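Local coordinates for heme oxygenase (mycobilin-producing) (Mycobacterium tuberculosis, PDB 3HX9) that degrades haem oxidatively to mycobilin with release of iron, and can hold two haems in its active site, at the interface of chains A and B. Coordinates in Å, arbitrary orientation; residue numbers count along the deposited sequence, not the author numbering. Chains: chain A/B, Protein Rv3592.

The interface of chains A and B. Residues chain A 23, 27, 39-41; chain B 96-98.
A:Phe39 and B:Val98 pair across the dimer interface through both of their backbone polar groups, the amide of each meeting the carbonyl oxygen of the other; B:Val98 N lies 2.9 Å from A:Phe39 O. Two residues along, A:Leu41 N donates to B:Leu96 O. The result is a short antiparallel pairing of strands between identical subunits, a good example of how a homodimer extends a sheet while its two surfaces do different work.

On the surface facing helix 16-25 the packing is dense and apolar. B:Leu96 lays its CD1 methyl over one face of the A:Phe39 ring, offset toward the rim and 4.0 Å from the centroid, a CH-pi contact. Its CG takes up the cramped setting flanked by its own backbone N and carbonyl carbon (chi1 75°), which sends the two methyls different ways: CD1 to the ring, CD2 toward A:Phe23 CB and A:Leu41 CB. B:Val98 runs alongside A:Phe39, its CG2 methyl 3.4 Å from ring atom CD2, so leucine and valine of one chain together brace the ring. The backbone oxygen of A:Ala27 lies in plane at the ring edge, and A:Leu41 CD1 sits over the A:Phe23 ring from within chain A, continuing the apolar layer toward the helix.

The opposite surface is polar and more sparingly packed. A:Gln40 and B:Asp97 point the same way, side by side, with amide and carboxylate planes 84° apart. The bond from A:Gln40 NE2 to B:Asp97 OD1 is 3.0 Å long and nearly straight at the hydrogen; it leaves within the amide plane but meets the carboxylate from above. Alongside the bond, A:Gln40 CG packs 3.6 Å from B:Asp97 CG.

In the fold, strand 96-98 of B joins the edge of strand 36-46 of A next to helix 16-25, and two-fold symmetry repeats the pairing with the chains exchanged, stitching together the dimeric beta barrel of this monooxygenase family.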
# COMPACT_ATOMS: atom_id res chain seq x y z
N PHE A 23 16.68 3.87 5.95
CA PHE A 23 16.09 2.93 4.99
C PHE A 23 16.81 2.98 3.64
O PHE A 23 17.00 1.93 3.02
CB PHE A 23 14.59 3.21 4.77
CG PHE A 23 13.72 2.50 5.75
CD1 PHE A 23 13.05 1.32 5.37
CD2 PHE A 23 13.55 2.97 7.04
CE1 PHE A 23 12.26 0.62 6.27
CE2 PHE A 23 12.73 2.28 7.94
CZ PHE A 23 12.09 1.10 7.55
N ALA A 27 18.52 -0.18 1.78
CA ALA A 27 17.39 -0.41 0.85
C ALA A 27 17.46 -1.78 0.20
O ALA A 27 16.44 -2.38 -0.17
CB ALA A 27 17.30 0.67 -0.17
N PHE A 39 9.92 -3.70 -2.23
CA PHE A 39 9.25 -2.87 -1.21
C PHE A 39 9.32 -1.42 -1.51
O PHE A 39 10.16 -0.96 -2.28
CB PHE A 39 9.73 -3.20 0.22
CG PHE A 39 10.88 -2.41 0.71
CD1 PHE A 39 10.68 -1.31 1.62
CD2 PHE A 39 12.19 -2.74 0.34
CE1 PHE A 39 11.73 -0.61 2.10
CE2 PHE A 39 13.27 -2.04 0.88
CZ PHE A 39 13.03 -0.97 1.74
N GLN A 40 8.41 -0.70 -0.86
CA GLN A 40 8.48 0.73 -0.94
C GLN A 40 8.46 1.27 0.44
O GLN A 40 7.75 0.72 1.31
CB GLN A 40 7.25 1.35 -1.66
CG GLN A 40 7.16 0.90 -3.16
CD GLN A 40 6.62 -0.50 -3.32
OE1 GLN A 40 5.60 -0.87 -2.67
NE2 GLN A 40 7.25 -1.32 -4.20
N LEU A 41 9.12 2.39 0.63
CA LEU A 41 8.92 3.20 1.89
C LEU A 41 8.04 4.39 1.48
O LEU A 41 8.37 5.14 0.58
CB LEU A 41 10.25 3.71 2.45
CG LEU A 41 10.14 4.63 3.69
CD1 LEU A 41 9.64 3.77 4.87
CD2 LEU A 41 11.51 5.15 4.04
N LEU B 96 11.32 5.53 -1.53
CA LEU B 96 12.11 4.54 -2.23
C LEU B 96 11.24 3.40 -2.73
O LEU B 96 10.18 3.10 -2.16
CB LEU B 96 13.21 3.99 -1.36
CG LEU B 96 12.84 2.99 -0.29
CD1 LEU B 96 12.83 1.58 -0.87
CD2 LEU B 96 13.86 3.14 0.84
N ASP B 97 11.67 2.77 -3.82
CA ASP B 97 10.87 1.67 -4.37
C ASP B 97 11.91 0.77 -4.98
O ASP B 97 12.48 1.11 -6.03
CB ASP B 97 9.93 2.21 -5.49
CG ASP B 97 9.14 1.12 -6.16
OD1 ASP B 97 9.37 -0.10 -5.88
OD2 ASP B 97 8.28 1.51 -7.03
N VAL B 98 12.20 -0.34 -4.31
CA VAL B 98 13.15 -1.32 -4.87
C VAL B 98 12.41 -2.55 -5.32
O VAL B 98 11.40 -3.01 -4.74
CB VAL B 98 14.29 -1.75 -3.90
CG1 VAL B 98 15.15 -0.58 -3.53
CG2 VAL B 98 13.72 -2.39 -2.66